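Local atomic coordinates of member of s1p family of ribosomal proteins (Pyrococcus furiosus, PDB entry 5YH1), a protein that is probably a nucleic-acid-binding exonuclease of the DHH family, present here as its manganese-binding DHH part. Residues D65-T70 / T227-K232; I256-D261 / P343-G348. One frame throughout, in Å; residues are numbered along the deposited sequence.

Interaction 1 of 2, residues D65-T70 / T227-K232; sequences DTDGYT and TGDRSK. With MN (manganese (II) ion), chain F.
The carboxylates of Asp67 and Asp229 cross at about a right angle, their planes turned 51° from each other. Each sends one oxygen to a shared manganese ion. This is the metal site of the DHH domain. Asp67 OD2 lies 2.1 Å from the manganese, and Asp229 OD2 lies 2.2 Å from it. The ion thus draws Asp67 OD2 and Asp229 OD2 to within 2.9 Å of each other without a hydrogen bond between them. Asp137, His163 and two waters complete the six ligands. Asp67 points its CG anti to the backbone N (chi1 -178°), which carries the carboxylate from the helix start to the ion. Its other oxygen, OD1, is held by Gly200 N and Thr198 OG1, so the group is gripped at both oxygens.

The carboxylate of Asp65 is also steeply turned from that of Asp229. It belongs to the second shell: one metal-bound water donates to Asp65 OD2 at 2.7 Å. Asp65 is also the N-cap of helix 66-86. Its OD1 accepts from Gly68 N at 3.0 Å, with an N-H...O angle of 161°, which fixes the carboxylate beside the site. The edge of the Tyr69 ring meets Asp65 O in plane. A further water links the segments, donating to Asp229 OD1 at 2.8 Å and accepting from Asp67 N. Arg230, with positive phi, forms a Schellman motif at the end of the helix that carries Gly228.

Next to the metal site, the two helices come close. Thr66 turns OG1 to Asp261 and its methyl to Gly228, where a beta carbon would clash with that methyl. Thr66 CG2 rests 3.9 Å from Gly228 CA.

Interaction 2 of 2, residues I256-D261 / P343-G348; sequences IAEVID and PGKLSG
A surface salt bridge between two helices ties helix 250-267 to helix 343-358, which packs on the mixed sheet of the C-terminal part of the chain. Glu258 and Lys345 carry the whole contact, and their side chains cross obliquely. Lys345 NZ donates to Glu258 OE1 at 3.0 Å. It approaches on the syn side of that oxygen, 23° out of the carboxylate plane. A second bond, from Lys345 NZ to Glu258 OE2, is weak at 3.5 Å. The ammonium group therefore faces both oxygens but sits nearer one.

The lysine chain bends at chi2 (69°) and is then extended to its tip, so that it spans the gap between the helices. The glutamate chain is also bent at chi2. Glu258 OE1 takes a further hydrogen bond from Gln304 NE2 of helix 286-311. One oxygen thus serves both neighbouring helices. With an alanine here instead of Glu258, the Lys345 ammonium and the Gln304 amide would probably lose their shared acceptor, and the lysine tip would be freer to swing. Asp261 OD2, 4.8 Å from Lys345 NZ and not in contact with it, probably adds to the negative field there. The nearest side-chain atom of Lys345 is about 14 Å from the manganese ion.

Behind the ammonium group, Lys345 CE lies 3.7 Å from Glu258 OE1.

Overall arrangement
From the N terminus, the chain passes through strand 58-63 into segment 65-70. Interaction 1 closes a loop of 156 residues when segment 227-232 returns to that helix start. The loop holds most of the parallel sheet. Interaction 2 then opens at 256-261 and closes an 81-residue loop at 343-348. The two are in series, neither nested nor crossed. Interaction 1 gathers the metal site within the DHH domain, while interaction 2 joins helix 250-267 to the C-terminal part with the mixed sheet. Their centres lie about 11 Å apart. They touch directly, with Thr66 of interaction 1 against Ala257, Ile260 and Asp261 of interaction 2.

Interaction 1 of 2, residues D65-T70 / T227-K232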
loop_
_atom_site.group_PDB
_atom_site.type_symbol
_atom_site.label_atom_id
_atom_site.label_comp_id
_atom_site.label_asym_id
_atom_site.label_seq_id
_atom_site.Cartn_x
_atom_site.Cartn_y
_atom_site.Cartn_z
ATOM N N ASP A 65 12.627 -3.673 -14.071
ATOM C CA ASP A 65 13.347 -4.917 -14.318
ATOM C C ASP A 65 14.826 -4.633 -14.547
ATOM O O ASP A 65 15.266 -3.479 -14.451
ATOM C CB ASP A 65 12.705 -5.724 -15.455
ATOM C CG ASP A 65 12.805 -5.049 -16.809
ATOM O OD1 ASP A 65 13.346 -3.928 -16.941
ATOM O OD2 ASP A 65 12.293 -5.647 -17.767
ATOM N N THR A 66 15.595 -5.681 -14.817
ATOM C CA THR A 66 17.038 -5.549 -14.892
ATOM C C THR A 66 17.454 -4.473 -15.895
ATOM O O THR A 66 18.246 -3.596 -15.562
ATOM C CB THR A 66 17.715 -6.906 -15.198
ATOM O OG1 THR A 66 17.605 -7.755 -14.046
ATOM C CG2 THR A 66 19.194 -6.721 -15.528
ATOM N N ASP A 67 16.891 -4.527 -17.098
ATOM C CA ASP A 67 17.229 -3.560 -18.160
ATOM C C ASP A 67 16.865 -2.137 -17.728
ATOM O O ASP A 67 17.667 -1.208 -17.863
ATOM C CB ASP A 67 16.513 -3.951 -19.457
ATOM C CG ASP A 67 16.850 -3.037 -20.633
ATOM O OD1 ASP A 67 18.043 -2.750 -20.858
ATOM O OD2 ASP A 67 15.903 -2.620 -21.346
ATOM N N GLY A 68 15.667 -1.978 -17.168
ATOM C CA GLY A 68 15.213 -0.671 -16.681
ATOM C C GLY A 68 16.010 -0.103 -15.525
ATOM O O GLY A 68 16.380 1.070 -15.552
ATOM N N TYR A 69 16.276 -0.921 -14.503
ATOM C CA TYR A 69 17.101 -0.480 -13.377
ATOM C C TYR A 69 18.485 -0.106 -13.882
ATOM O O TYR A 69 19.037 0.938 -13.524
ATOM C CB TYR A 69 17.222 -1.566 -12.285
ATOM C CG TYR A 69 16.136 -1.485 -11.232
ATOM C CD1 TYR A 69 16.276 -0.664 -10.125
ATOM C CD2 TYR A 69 14.973 -2.223 -11.345
ATOM C CE1 TYR A 69 15.272 -0.572 -9.170
ATOM C CE2 TYR A 69 13.969 -2.147 -10.384
ATOM C CZ TYR A 69 14.124 -1.315 -9.307
ATOM O OH TYR A 69 13.129 -1.232 -8.356
ATOM N N THR A 70 19.057 -0.966 -14.713
ATOM C CA THR A 70 20.404 -0.702 -15.229
ATOM C C THR A 70 20.444 0.636 -15.973
ATOM O O THR A 70 21.336 1.455 -15.755
ATOM C CB THR A 70 20.886 -1.854 -16.124
ATOM O OG1 THR A 70 20.805 -3.073 -15.387
ATOM C CG2 THR A 70 22.323 -1.638 -16.553
ATOM N N THR A 227 21.768 -8.856 -20.928
ATOM C CA THR A 227 21.546 -10.166 -20.324
ATOM C C THR A 227 20.135 -10.233 -19.753
ATOM O O THR A 227 19.395 -11.175 -20.022
ATOM C CB THR A 227 22.592 -10.467 -19.232
ATOM O OG1 THR A 227 23.903 -10.402 -19.810
ATOM C CG2 THR A 227 22.365 -11.838 -18.626
ATOM N N GLY A 228 19.747 -9.207 -19.005
ATOM C CA GLY A 228 18.390 -9.137 -18.455
ATOM C C GLY A 228 17.302 -9.284 -19.500
ATOM O O GLY A 228 16.371 -10.063 -19.323
ATOM N N ASP A 229 17.433 -8.539 -20.597
ATOM C CA ASP A 229 16.450 -8.556 -21.685
ATOM C C ASP A 229 16.703 -9.623 -22.752
ATOM O O ASP A 229 15.948 -9.704 -23.722
ATOM C CB ASP A 229 16.393 -7.180 -22.372
ATOM C CG ASP A 229 15.328 -6.261 -21.787
ATOM O OD1 ASP A 229 14.729 -6.571 -20.725
ATOM O OD2 ASP A 229 15.105 -5.199 -22.397
ATOM N N ARG A 230 17.752 -10.432 -22.581
ATOM C CA ARG A 230 18.061 -11.534 -23.504
ATOM C C ARG A 230 18.248 -11.054 -24.943
ATOM O O ARG A 230 17.711 -11.627 -25.879
ATOM C CB ARG A 230 16.981 -12.613 -23.440
ATOM C CG ARG A 230 16.850 -13.263 -22.074
ATOM C CD ARG A 230 15.515 -13.967 -21.921
ATOM N NE ARG A 230 15.472 -14.702 -20.656
ATOM C CZ ARG A 230 15.161 -15.992 -20.508
ATOM N NH1 ARG A 230 14.817 -16.755 -21.546
ATOM N NH2 ARG A 230 15.181 -16.525 -19.292
ATOM N N SER A 231 19.020 -9.994 -25.096
ATOM C CA SER A 231 19.348 -9.454 -26.406
ATOM C C SER A 231 20.304 -10.389 -27.148
ATOM O O SER A 231 21.254 -10.908 -26.553
ATOM C CB SER A 231 20.003 -8.080 -26.248
ATOM O OG SER A 231 20.506 -7.596 -27.478
ATOM N N LYS A 232 20.039 -10.589 -28.436
ATOM C CA LYS A 232 20.971 -11.267 -29.345
ATOM C C LYS A 232 21.519 -10.284 -30.391
ATOM O O LYS A 232 21.821 -10.686 -31.515
ATOM C CB LYS A 232 20.273 -12.429 -30.075
ATOM C CG LYS A 232 19.442 -13.372 -29.214
ATOM C CD LYS A 232 20.283 -14.052 -28.150
ATOM C CE LYS A 232 19.423 -14.995 -27.319
ATOM N NZ LYS A 232 19.888 -15.053 -25.905
HETATM MN MN MN F . 13.974 -3.406 -21.708
HETATM O O HOH W 1 13.361 -4.149 -19.766
HETATM O O HOH W 2 15.605 -6.884 -18.084
HETATM O O HOH W 3 12.196 -4.610 -22.291
#

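Interaction 2 of 2, residues I256-D261 / P343-G348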
loop_
_atom_site.group_PDB
_atom_site.type_symbol
_atom_site.label_atom_id
_atom_site.label_comp_id
_atom_site.label_asym_id
_atom_site.label_seq_id
_atom_site.Cartn_x
_atom_site.Cartn_y
_atom_site.Cartn_z
ATOM N N ILE A 256 23.651 -11.906 -11.774
ATOM C CA ILE A 256 23.349 -10.505 -11.470
ATOM C C ILE A 256 21.931 -10.132 -11.913
ATOM O O ILE A 256 21.167 -9.546 -11.130
ATOM C CB ILE A 256 24.387 -9.544 -12.079
ATOM C CG1 ILE A 256 25.706 -9.664 -11.316
ATOM C CG2 ILE A 256 23.900 -8.094 -12.012
ATOM C CD1 ILE A 256 26.886 -8.981 -11.979
ATOM N N ALA A 257 21.569 -10.472 -13.148
ATOM C CA ALA A 257 20.223 -10.172 -13.633
ATOM C C ALA A 257 19.145 -10.858 -12.786
ATOM O O ALA A 257 18.119 -10.240 -12.458
ATOM C CB ALA A 257 20.065 -10.565 -15.096
ATOM N N GLU A 258 19.368 -12.127 -12.445
ATOM C CA GLU A 258 18.391 -12.879 -11.649
ATOM C C GLU A 258 18.267 -12.295 -10.249
ATOM O O GLU A 258 17.168 -12.235 -9.696
ATOM C CB GLU A 258 18.745 -14.363 -11.576
ATOM C CG GLU A 258 18.608 -15.104 -12.908
ATOM C CD GLU A 258 17.171 -15.410 -13.312
ATOM O OE1 GLU A 258 16.221 -15.123 -12.556
ATOM O OE2 GLU A 258 16.988 -15.957 -14.410
ATOM N N VAL A 259 19.388 -11.861 -9.685
ATOM C CA VAL A 259 19.387 -11.212 -8.382
ATOM C C VAL A 259 18.604 -9.897 -8.404
ATOM O O VAL A 259 17.798 -9.644 -7.506
ATOM C CB VAL A 259 20.812 -10.988 -7.849
ATOM C CG1 VAL A 259 20.808 -10.062 -6.645
ATOM C CG2 VAL A 259 21.451 -12.321 -7.470
ATOM N N ILE A 260 18.824 -9.072 -9.422
ATOM C CA ILE A 260 18.113 -7.788 -9.523
ATOM C C ILE A 260 16.598 -7.988 -9.592
ATOM O O ILE A 260 15.850 -7.340 -8.848
ATOM C CB ILE A 260 18.585 -6.955 -10.723
ATOM C CG1 ILE A 260 20.017 -6.459 -10.480
ATOM C CG2 ILE A 260 17.658 -5.766 -10.944
ATOM C CD1 ILE A 260 20.717 -5.957 -11.725
ATOM N N ASP A 261 16.154 -8.887 -10.467
ATOM C CA ASP A 261 14.722 -9.137 -10.658
ATOM C C ASP A 261 14.070 -9.721 -9.392
ATOM O O ASP A 261 12.893 -9.472 -9.129
ATOM C CB ASP A 261 14.471 -10.063 -11.856
ATOM C CG ASP A 261 14.847 -9.422 -13.200
ATOM O OD1 ASP A 261 14.871 -8.179 -13.326
ATOM O OD2 ASP A 261 15.113 -10.174 -14.151
ATOM N N PRO A 343 3.419 -14.600 -11.875
ATOM C CA PRO A 343 2.967 -15.365 -13.048
ATOM C C PRO A 343 3.811 -15.131 -14.302
ATOM O O PRO A 343 4.145 -16.085 -15.004
ATOM C CB PRO A 343 1.541 -14.868 -13.254
ATOM C CG PRO A 343 1.081 -14.510 -11.876
ATOM C CD PRO A 343 2.292 -13.942 -11.183
ATOM N N GLY A 344 4.171 -13.881 -14.571
ATOM C CA GLY A 344 5.020 -13.575 -15.713
ATOM C C GLY A 344 6.361 -14.285 -15.652
ATOM O O GLY A 344 6.793 -14.901 -16.625
ATOM N N LYS A 345 7.015 -14.197 -14.500
ATOM C CA LYS A 345 8.318 -14.821 -14.288
ATOM C C LYS A 345 8.207 -16.345 -14.294
ATOM O O LYS A 345 9.063 -17.032 -14.849
ATOM C CB LYS A 345 8.911 -14.340 -12.961
ATOM C CG LYS A 345 10.256 -14.947 -12.583
ATOM C CD LYS A 345 11.356 -14.468 -13.510
ATOM C CE LYS A 345 12.624 -15.262 -13.288
ATOM N NZ LYS A 345 13.723 -14.791 -14.168
ATOM N N LEU A 346 7.161 -16.866 -13.661
ATOM C CA LEU A 346 6.905 -18.303 -13.639
ATOM C C LEU A 346 6.734 -18.868 -15.040
ATOM O O LEU A 346 7.282 -19.920 -15.353
ATOM C CB LEU A 346 5.660 -18.627 -12.806
ATOM C CG LEU A 346 5.253 -20.103 -12.723
ATOM C CD1 LEU A 346 6.397 -20.970 -12.198
ATOM C CD2 LEU A 346 4.035 -20.256 -11.836
ATOM N N SER A 347 5.946 -18.188 -15.871
ATOM C CA SER A 347 5.745 -18.621 -17.252
ATOM C C SER A 347 7.073 -18.683 -18.006
ATOM O O SER A 347 7.285 -19.579 -18.812
ATOM C CB SER A 347 4.770 -17.697 -17.988
ATOM O OG SER A 347 5.373 -16.436 -18.236
ATOM N N GLY A 348 7.965 -17.738 -17.719
ATOM C CA GLY A 348 9.297 -17.726 -18.314
ATOM C C GLY A 348 10.146 -18.913 -17.885
ATOM O O GLY A 348 10.881 -19.486 -18.692
#